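Local coordinates for protein probable M18 family aminopeptidase 1 (Thermotoga maritima, PDB 2GLF) that probably acts as a metal-dependent aminopeptidase of the M18 family, removing amino-terminal residues from peptides, and carries manganese ions in this crystal, at residues 15-20 with 431-436; 74-79 with 295-300; 130-135 with 159-164; 329-334 with 342-347. All coordinates share one frame; numbering follows the deposited sequence.

Interaction 1: residues 15-20 with 431-436; sequences EIEAFS and SSKADL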
# COMPACT_ATOMS: atom_id res chain seq x y z
N GLU A 15 14.98 38.58 -44.98
CA GLU A 15 14.83 37.29 -45.66
C GLU A 15 14.07 36.28 -44.80
O GLU A 15 13.30 35.47 -45.32
CB GLU A 15 16.20 36.73 -46.06
CG GLU A 15 16.89 37.54 -47.15
CD GLU A 15 18.16 36.90 -47.67
OE1 GLU A 15 18.08 35.79 -48.25
OE2 GLU A 15 19.25 37.49 -47.51
N ILE A 16 14.26 36.33 -43.49
CA ILE A 16 13.59 35.42 -42.56
C ILE A 16 12.10 35.75 -42.51
O ILE A 16 11.26 34.87 -42.68
CB ILE A 16 14.20 35.53 -41.14
CG1 ILE A 16 15.61 34.92 -41.13
CG2 ILE A 16 13.30 34.86 -40.12
CD1 ILE A 16 16.42 35.26 -39.91
N GLU A 17 11.78 37.02 -42.29
CA GLU A 17 10.39 37.46 -42.24
C GLU A 17 9.63 37.07 -43.50
O GLU A 17 8.54 36.49 -43.43
CB GLU A 17 10.32 38.98 -42.06
CG GLU A 17 10.30 39.42 -40.63
CD GLU A 17 9.17 38.77 -39.87
OE1 GLU A 17 8.01 38.91 -40.31
OE2 GLU A 17 9.44 38.12 -38.84
N ALA A 18 10.21 37.39 -44.65
CA ALA A 18 9.60 37.08 -45.93
C ALA A 18 9.32 35.58 -46.02
O ALA A 18 8.20 35.17 -46.32
CB ALA A 18 10.51 37.51 -47.06
N PHE A 19 10.34 34.78 -45.74
CA PHE A 19 10.24 33.34 -45.81
C PHE A 19 9.24 32.74 -44.82
O PHE A 19 8.61 31.72 -45.12
CB PHE A 19 11.60 32.68 -45.60
CG PHE A 19 11.63 31.23 -45.96
CD1 PHE A 19 11.59 30.84 -47.30
CD2 PHE A 19 11.61 30.25 -44.98
CE1 PHE A 19 11.54 29.49 -47.65
CE2 PHE A 19 11.56 28.91 -45.31
CZ PHE A 19 11.52 28.52 -46.65
N SER A 20 9.11 33.36 -43.65
CA SER A 20 8.18 32.86 -42.64
C SER A 20 6.77 33.21 -43.08
O SER A 20 5.82 32.45 -42.83
CB SER A 20 8.47 33.49 -41.28
OG SER A 20 8.16 34.87 -41.27
N SER A 431 7.90 26.93 -33.31
CA SER A 431 9.19 26.80 -33.99
C SER A 431 9.77 28.19 -34.16
O SER A 431 9.07 29.19 -34.00
CB SER A 431 9.00 26.16 -35.37
OG SER A 431 8.31 27.04 -36.24
N SER A 432 11.06 28.27 -34.48
CA SER A 432 11.73 29.55 -34.67
C SER A 432 11.72 29.97 -36.14
O SER A 432 11.89 29.13 -37.03
CB SER A 432 13.18 29.44 -34.18
OG SER A 432 13.95 30.54 -34.60
N LYS A 433 11.51 31.25 -36.41
CA LYS A 433 11.51 31.75 -37.78
C LYS A 433 12.92 31.59 -38.35
O LYS A 433 13.09 31.26 -39.52
CB LYS A 433 11.12 33.23 -37.85
CG LYS A 433 9.65 33.49 -37.65
CD LYS A 433 9.37 34.97 -37.67
CE LYS A 433 7.90 35.25 -37.47
NZ LYS A 433 7.61 36.71 -37.51
N ALA A 434 13.92 31.85 -37.51
CA ALA A 434 15.31 31.74 -37.93
C ALA A 434 15.66 30.29 -38.31
O ALA A 434 16.34 30.05 -39.30
CB ALA A 434 16.25 32.23 -36.82
N ASP A 435 15.17 29.33 -37.53
CA ASP A 435 15.46 27.93 -37.83
C ASP A 435 14.72 27.50 -39.08
O ASP A 435 15.26 26.78 -39.93
CB ASP A 435 15.08 27.02 -36.65
CG ASP A 435 15.99 27.23 -35.43
OD1 ASP A 435 17.18 27.56 -35.61
OD2 ASP A 435 15.51 27.04 -34.30
N LEU A 436 13.47 27.94 -39.21
CA LEU A 436 12.66 27.60 -40.37
C LEU A 436 13.48 27.90 -41.64
O LEU A 436 13.65 27.04 -42.51
CB LEU A 436 11.39 28.45 -40.36
CG LEU A 436 10.22 28.21 -41.32
CD1 LEU A 436 9.97 29.47 -42.11
CD2 LEU A 436 10.48 27.02 -42.24
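E17 and K433 join two packed helices, 13-29 near the amino-terminal end of the chain and 433-449 at its very end, within the α/β catalytic domain. Their polar link is a salt bridge, NZ of K433 lying 2.7 Å from OE2 of E17 and using that oxygen's syn lone pair. The E17 chain starts out away from the partner helix and is bent at chi2 (-56°), a turn that places CD for the return to the lysine. The lysine has a second acidic partner, E235, and also donates to the carbonyl of R240, so this largely buried ammonium is shared between neighbours and probably stays charged.

Van der Waals packing makes up the rest. CG2 of I16 rests 3.5 Å from CB of K433, and S20 lies alongside the extended lysine stem, its CB 3.8 Å from CG of K433. L436 meets the aromatic ring: its CD1 approaches CD2 of F19 obliquely, while the same phenylalanine stacks with Y440 one turn further along the partner helix.

Each segment also has internal side-chain bonds. S432 is the N-cap of helix 433-449, its OG accepting weakly from A434 N and D435 N. S20 holds its hydroxyl between its own backbone N and carbonyl carbon (chi1 69°), where OG donates to O of E17 at 2.7 Å.

Interaction 2: residues 74-79 with 295-300; sequences AAFRVV and KALRQI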
# COMPACT_ATOMS: atom_id res chain seq x y z
N ALA A 74 5.81 12.26 -54.48
CA ALA A 74 7.25 12.34 -54.66
C ALA A 74 7.55 13.26 -55.84
O ALA A 74 6.92 13.16 -56.90
CB ALA A 74 7.82 10.95 -54.91
N ALA A 75 8.49 14.17 -55.66
CA ALA A 75 8.86 15.10 -56.72
C ALA A 75 10.34 14.99 -57.02
O ALA A 75 11.16 15.09 -56.11
CB ALA A 75 8.51 16.52 -56.31
N PHE A 76 10.68 14.79 -58.28
CA PHE A 76 12.08 14.69 -58.66
C PHE A 76 12.48 15.75 -59.66
O PHE A 76 11.64 16.44 -60.25
CB PHE A 76 12.40 13.32 -59.27
CG PHE A 76 11.97 12.16 -58.43
CD1 PHE A 76 10.76 11.50 -58.70
CD2 PHE A 76 12.76 11.72 -57.37
CE1 PHE A 76 10.36 10.43 -57.91
CE2 PHE A 76 12.36 10.65 -56.58
CZ PHE A 76 11.15 10.00 -56.84
N ARG A 77 13.78 15.89 -59.81
CA ARG A 77 14.40 16.80 -60.77
C ARG A 77 15.57 15.97 -61.28
O ARG A 77 16.72 16.19 -60.90
CB ARG A 77 14.88 18.09 -60.09
CG ARG A 77 13.78 19.10 -59.87
CD ARG A 77 14.31 20.41 -59.34
NE ARG A 77 15.24 21.03 -60.27
CZ ARG A 77 15.94 22.14 -60.01
NH1 ARG A 77 15.81 22.75 -58.84
NH2 ARG A 77 16.78 22.63 -60.91
N VAL A 78 15.24 14.98 -62.11
CA VAL A 78 16.24 14.11 -62.70
C VAL A 78 17.08 15.00 -63.58
O VAL A 78 16.55 15.74 -64.42
CB VAL A 78 15.59 13.00 -63.54
CG1 VAL A 78 16.65 12.16 -64.19
CG2 VAL A 78 14.70 12.14 -62.66
N VAL A 79 18.39 14.95 -63.39
CA VAL A 79 19.31 15.79 -64.13
C VAL A 79 20.48 15.01 -64.70
O VAL A 79 21.33 15.56 -65.41
CB VAL A 79 19.80 16.93 -63.20
CG1 VAL A 79 20.90 17.73 -63.85
CG2 VAL A 79 18.63 17.85 -62.86
N LYS A 295 8.84 2.16 -56.68
CA LYS A 295 8.04 2.09 -57.89
C LYS A 295 8.24 3.39 -58.65
O LYS A 295 8.18 3.42 -59.88
CB LYS A 295 6.57 1.91 -57.55
CG LYS A 295 5.64 2.08 -58.73
CD LYS A 295 4.23 1.67 -58.38
CE LYS A 295 3.24 2.28 -59.34
NZ LYS A 295 3.20 3.77 -59.22
N ALA A 296 8.49 4.47 -57.91
CA ALA A 296 8.72 5.78 -58.50
C ALA A 296 10.09 5.83 -59.15
O ALA A 296 10.25 6.44 -60.21
CB ALA A 296 8.63 6.87 -57.43
N LEU A 297 11.07 5.20 -58.52
CA LEU A 297 12.42 5.19 -59.06
C LEU A 297 12.56 4.23 -60.24
O LEU A 297 13.26 4.53 -61.21
CB LEU A 297 13.43 4.84 -57.95
CG LEU A 297 13.52 5.86 -56.81
CD1 LEU A 297 14.76 5.59 -55.99
CD2 LEU A 297 13.58 7.28 -57.36
N ARG A 298 11.89 3.09 -60.17
CA ARG A 298 11.95 2.12 -61.26
C ARG A 298 11.35 2.72 -62.53
O ARG A 298 11.88 2.53 -63.62
CB ARG A 298 11.20 0.83 -60.88
CG ARG A 298 12.03 -0.16 -60.09
CD ARG A 298 11.34 -1.52 -60.04
NE ARG A 298 10.16 -1.50 -59.17
CZ ARG A 298 10.20 -1.65 -57.85
NH1 ARG A 298 11.36 -1.83 -57.24
NH2 ARG A 298 9.09 -1.60 -57.14
N GLN A 299 10.25 3.45 -62.39
CA GLN A 299 9.60 4.06 -63.54
C GLN A 299 10.61 4.97 -64.24
O GLN A 299 10.74 4.94 -65.46
CB GLN A 299 8.40 4.89 -63.10
CG GLN A 299 7.61 5.49 -64.25
CD GLN A 299 7.11 4.44 -65.22
OE1 GLN A 299 6.41 3.49 -64.84
NE2 GLN A 299 7.46 4.59 -66.50
N ILE A 300 11.33 5.76 -63.45
CA ILE A 300 12.32 6.67 -63.98
C ILE A 300 13.48 5.89 -64.61
O ILE A 300 14.02 6.30 -65.65
CB ILE A 300 12.86 7.61 -62.87
CG1 ILE A 300 11.74 8.56 -62.43
CG2 ILE A 300 14.09 8.39 -63.36
CD1 ILE A 300 12.12 9.46 -61.28
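F76 meets A296, L297 and I300 where helix 292-303 covers one face of the mixed β-sheet, the helix-on-sheet layering of an α/β fold. Over the short segments the strand and helix axes run 10.5 Å apart, and their directions differ by only 33°. The F76 ring lies between the two, and three helix residues meet it in different ways. I300 takes a face: its CD1 sits 4.0 Å from the F76 ring centroid, 29° off the normal, a CH-pi contact displaced toward CD1 of the phenylalanine. A296 comes in at the edge, near the ring plane, with CB 4.0 Å from CE1 of F76. L297 crosses the phenylalanine at about a right angle, and its CD2 reaches CE2 and CZ of F76 obliquely.

No hydrogen bond or salt bridge crosses this contact; it is made by apolar side chains. Beyond it, the helix's outer side faces another copy of the protein, where R298 forms a salt bridge with D314 of a neighbouring subunit. At the strand's end the chain enters a loop, and V78 meets the same isoleucine tip to tip, its CG2 3.9 Å from CG2 of I300.

Interaction 3: residues 130-135 with 159-164; sequences IPLEIH and FTIPDL
L132 and F159 exchange both of their backbone hydrogen bonds and yet form a lone bridge, with no further β-ladder between the two segments. L132 N donates to F159 O at 2.8 Å, and F159 N returns a bond to L132 O at 2.9 Å. The pair is thus an antiparallel hydrogen-bonded one. Just beyond it a water takes over, accepting from I130 N at 3.2 Å and from I161 N at 2.7 Å, so that both amides are satisfied where the chains no longer pair directly.

L132 belongs to the strand that runs on to residue 139, in the six-stranded antiparallel sheet of the second domain; further on, I134 pairs with I150, while T160 of the loop pairs with I187. CD1 of I134 sits over one face of the F159 ring, 3.7 Å from its centroid, a CH-pi contact only 21° off the normal but offset toward the rim. CD2 of L132 lies against the backbone of F159 and T160, 3.3 Å from CA of T160, with CG1 of I161 farther off at 4.3 Å. The neighbouring subunit that T160 packs against also receives D163, whose OD2 forms a salt bridge with K123 of that chain.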
# COMPACT_ATOMS: atom_id res chain seq x y z
N ILE A 130 -11.59 23.43 -27.06
CA ILE A 130 -10.76 24.10 -28.04
C ILE A 130 -11.53 24.06 -29.37
O ILE A 130 -12.07 23.02 -29.73
CB ILE A 130 -9.39 23.37 -28.13
CG1 ILE A 130 -8.38 24.11 -27.25
CG2 ILE A 130 -8.90 23.23 -29.56
CD1 ILE A 130 -7.07 23.37 -27.05
N PRO A 131 -11.61 25.19 -30.08
CA PRO A 131 -12.33 25.20 -31.36
C PRO A 131 -11.71 24.25 -32.38
O PRO A 131 -10.50 24.23 -32.57
CB PRO A 131 -12.26 26.67 -31.80
CG PRO A 131 -11.00 27.15 -31.19
CD PRO A 131 -11.03 26.52 -29.81
N LEU A 132 -12.56 23.45 -33.04
CA LEU A 132 -12.09 22.49 -34.03
C LEU A 132 -12.68 22.74 -35.41
O LEU A 132 -13.72 23.37 -35.56
CB LEU A 132 -12.46 21.05 -33.63
CG LEU A 132 -11.96 20.30 -32.39
CD1 LEU A 132 -10.53 20.68 -32.05
CD2 LEU A 132 -12.89 20.59 -31.24
N GLU A 133 -11.99 22.21 -36.42
CA GLU A 133 -12.41 22.29 -37.82
C GLU A 133 -12.57 20.86 -38.36
O GLU A 133 -11.79 19.97 -38.03
CB GLU A 133 -11.34 22.99 -38.67
CG GLU A 133 -11.15 24.46 -38.39
CD GLU A 133 -10.09 25.07 -39.29
OE1 GLU A 133 -10.17 24.88 -40.52
OE2 GLU A 133 -9.17 25.73 -38.77
N ILE A 134 -13.58 20.64 -39.19
CA ILE A 134 -13.79 19.33 -39.80
C ILE A 134 -13.20 19.38 -41.21
O ILE A 134 -13.37 20.36 -41.92
CB ILE A 134 -15.28 18.98 -39.91
CG1 ILE A 134 -15.82 18.52 -38.56
CG2 ILE A 134 -15.49 17.88 -40.91
CD1 ILE A 134 -17.31 18.24 -38.60
N HIS A 135 -12.50 18.32 -41.61
CA HIS A 135 -11.90 18.27 -42.95
C HIS A 135 -11.84 16.84 -43.48
O HIS A 135 -11.50 15.91 -42.75
CB HIS A 135 -10.48 18.83 -42.91
CG HIS A 135 -10.42 20.33 -42.84
ND1 HIS A 135 -10.90 21.13 -43.85
CD2 HIS A 135 -9.92 21.16 -41.90
CE1 HIS A 135 -10.69 22.40 -43.53
NE2 HIS A 135 -10.10 22.44 -42.35
N PHE A 159 -16.30 23.40 -34.21
CA PHE A 159 -16.82 22.39 -33.30
C PHE A 159 -16.02 22.35 -32.01
O PHE A 159 -15.03 23.08 -31.86
CB PHE A 159 -16.81 21.03 -33.99
CG PHE A 159 -17.55 21.04 -35.29
CD1 PHE A 159 -16.94 21.54 -36.44
CD2 PHE A 159 -18.87 20.61 -35.36
CE1 PHE A 159 -17.65 21.62 -37.63
CE2 PHE A 159 -19.58 20.68 -36.55
CZ PHE A 159 -18.97 21.19 -37.69
N THR A 160 -16.45 21.52 -31.06
CA THR A 160 -15.74 21.41 -29.80
C THR A 160 -16.06 20.13 -29.07
O THR A 160 -17.04 19.44 -29.38
CB THR A 160 -16.13 22.52 -28.81
OG1 THR A 160 -16.55 23.69 -29.53
CG2 THR A 160 -14.95 22.88 -27.92
N ILE A 161 -15.20 19.83 -28.10
CA ILE A 161 -15.36 18.69 -27.23
C ILE A 161 -15.22 19.43 -25.91
O ILE A 161 -14.11 19.61 -25.41
CB ILE A 161 -14.23 17.67 -27.41
CG1 ILE A 161 -14.14 17.23 -28.87
CG2 ILE A 161 -14.48 16.46 -26.52
CD1 ILE A 161 -12.96 16.33 -29.18
N PRO A 162 -16.34 19.91 -25.35
CA PRO A 162 -16.36 20.65 -24.08
C PRO A 162 -15.90 19.83 -22.88
O PRO A 162 -16.49 18.79 -22.57
CB PRO A 162 -17.83 21.07 -23.95
CG PRO A 162 -18.55 19.93 -24.64
CD PRO A 162 -17.71 19.70 -25.86
N ASP A 163 -14.86 20.29 -22.20
CA ASP A 163 -14.33 19.59 -21.04
C ASP A 163 -15.25 19.85 -19.86
O ASP A 163 -15.86 20.91 -19.78
CB ASP A 163 -12.91 20.06 -20.73
CG ASP A 163 -12.31 19.33 -19.55
OD1 ASP A 163 -12.72 18.19 -19.28
OD2 ASP A 163 -11.40 19.89 -18.90
N LEU A 164 -15.35 18.88 -18.95
CA LEU A 164 -16.21 19.00 -17.76
C LEU A 164 -15.76 20.16 -16.90
O LEU A 164 -14.56 20.31 -16.65
CB LEU A 164 -16.15 17.70 -16.95
CG LEU A 164 -17.04 17.56 -15.71
CD1 LEU A 164 -18.49 17.75 -16.08
CD2 LEU A 164 -16.84 16.18 -15.11
O HOH W 1 -12.68 20.66 -28.22

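Interaction 4: residues 329-334 with 342-347; sequences AAVNPP and HNAPKL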
# COMPACT_ATOMS: atom_id res chain seq x y z
N ALA A 329 13.16 17.98 -30.55
CA ALA A 329 12.62 18.74 -29.43
C ALA A 329 13.62 19.75 -28.90
O ALA A 329 14.74 19.40 -28.58
CB ALA A 329 12.21 17.78 -28.33
N ALA A 330 13.20 21.00 -28.82
CA ALA A 330 14.06 22.06 -28.30
C ALA A 330 13.91 22.04 -26.78
O ALA A 330 12.97 21.42 -26.27
CB ALA A 330 13.63 23.40 -28.86
N VAL A 331 14.81 22.68 -26.04
CA VAL A 331 14.66 22.65 -24.59
C VAL A 331 13.53 23.58 -24.18
O VAL A 331 13.46 24.73 -24.62
CB VAL A 331 15.95 23.07 -23.82
CG1 VAL A 331 17.11 22.18 -24.23
CG2 VAL A 331 16.26 24.50 -24.08
N ASN A 332 12.63 23.04 -23.37
CA ASN A 332 11.48 23.77 -22.85
C ASN A 332 11.90 24.09 -21.42
O ASN A 332 11.74 23.27 -20.52
CB ASN A 332 10.26 22.85 -22.88
CG ASN A 332 8.96 23.58 -22.77
OD1 ASN A 332 7.98 23.21 -23.41
ND2 ASN A 332 8.93 24.62 -21.96
N PRO A 333 12.46 25.29 -21.19
CA PRO A 333 12.94 25.73 -19.88
C PRO A 333 12.35 25.04 -18.63
O PRO A 333 13.06 24.31 -17.94
CB PRO A 333 12.68 27.23 -19.92
CG PRO A 333 12.96 27.56 -21.32
CD PRO A 333 12.26 26.45 -22.08
N PRO A 334 11.06 25.25 -18.34
CA PRO A 334 10.48 24.61 -17.15
C PRO A 334 10.69 23.10 -17.07
O PRO A 334 10.66 22.53 -15.97
CB PRO A 334 9.00 24.97 -17.25
CG PRO A 334 8.78 25.10 -18.74
CD PRO A 334 10.01 25.87 -19.16
N HIS A 342 23.93 19.40 -22.95
CA HIS A 342 25.10 19.41 -23.81
C HIS A 342 24.87 18.75 -25.18
O HIS A 342 25.74 18.80 -26.05
CB HIS A 342 26.30 18.77 -23.10
CG HIS A 342 27.62 19.10 -23.72
ND1 HIS A 342 28.05 20.40 -23.91
CD2 HIS A 342 28.61 18.31 -24.21
CE1 HIS A 342 29.24 20.40 -24.47
NE2 HIS A 342 29.61 19.14 -24.67
N ASN A 343 23.70 18.15 -25.37
CA ASN A 343 23.38 17.49 -26.64
C ASN A 343 21.93 17.75 -27.03
O ASN A 343 21.30 16.93 -27.71
CB ASN A 343 23.63 15.98 -26.55
CG ASN A 343 25.10 15.62 -26.64
OD1 ASN A 343 25.65 15.47 -27.73
ND2 ASN A 343 25.75 15.48 -25.49
N ALA A 344 21.40 18.89 -26.58
CA ALA A 344 20.02 19.28 -26.86
C ALA A 344 19.97 20.55 -27.70
O ALA A 344 20.77 21.47 -27.52
CB ALA A 344 19.27 19.50 -25.56
N PRO A 345 19.02 20.63 -28.64
CA PRO A 345 18.90 21.81 -29.49
C PRO A 345 18.22 22.98 -28.80
O PRO A 345 17.37 22.79 -27.92
CB PRO A 345 18.09 21.30 -30.67
CG PRO A 345 17.16 20.34 -30.01
CD PRO A 345 18.08 19.58 -29.08
N LYS A 346 18.60 24.20 -29.20
CA LYS A 346 18.02 25.42 -28.66
C LYS A 346 17.38 26.16 -29.84
O LYS A 346 17.89 26.11 -30.96
CB LYS A 346 19.11 26.30 -28.04
CG LYS A 346 19.93 25.65 -26.96
CD LYS A 346 19.15 25.49 -25.67
CE LYS A 346 19.93 26.06 -24.50
NZ LYS A 346 20.21 27.50 -24.72
N LEU A 347 16.26 26.84 -29.58
CA LEU A 347 15.56 27.59 -30.63
C LEU A 347 16.41 28.72 -31.20
O LEU A 347 17.06 29.46 -30.47
CB LEU A 347 14.26 28.20 -30.08
CG LEU A 347 13.11 27.27 -29.71
CD1 LEU A 347 12.04 28.08 -28.98
CD2 LEU A 347 12.54 26.62 -30.95
O HOH W 2 15.21 26.01 -27.02
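K346 crosses V331 obliquely with the middle of its chain, while its tip turns to another chain. The CB bond sets off away from segment 329-334, and CG stands anti to the residue's own carbonyl carbon. A bend at chi2 (-73°) then places CD beside the valine, 3.4 Å from CG2 of V331 and 4.1 Å from its CG1. CE stays in touch, at 4.0 Å from CG2 of V331. NZ no longer belongs to this contact: its hydrogen bond goes to OE1 of Q110 of a neighbouring subunit, which makes the lysine a bridge between the loop and the assembly.

The other methyl of the valine, CG1, lies 3.7 Å from CB of A344. Between the two side-chain contacts runs one direct backbone bond. V331 N donates to P345 O at 3.2 Å, and the same oxygen receives a CA-H...O contact from A330. A water extends the pairing by accepting from L347 N and donating to V331 O. Nearby, CB of A330 meets CD2 of L347 at 4.0 Å, and the pyrrolidine ring of P345 packs on the carbonyl of A329.

Both segments belong to the loop joining strands 321-329 and 351-354, and the contact draws the loop's two arms together at its neck. That neck follows the strand carrying the manganese ligand D326, and the side chain of A329 lies about 11 Å from a bound manganese: a loop that follows a metal-ligand strand, near but not lining the two-metal peptidase site.

All four contacts are largely buried, but they hold different parts of the molecule. Interactions 1 and 2 secure helices of the α/β domain, one adding a salt bridge to apolar packing and the other being wholly apolar, built round an aromatic ring. Interactions 3 and 4 instead tie loop chain, in one case to a strand, by backbone bonds and a bridging water. Interactions 2, 3 and 4 each have a neighbouring subunit within reach, whereas interaction 1 has none. Interactions 1 and 4 are the only pair that touch, with D435 OD2 3.6 Å from C of L347, and the aspartate also accepts from G348 N and G350 N. Interactions 2 and 3 lie on opposite sides of the chain's centre.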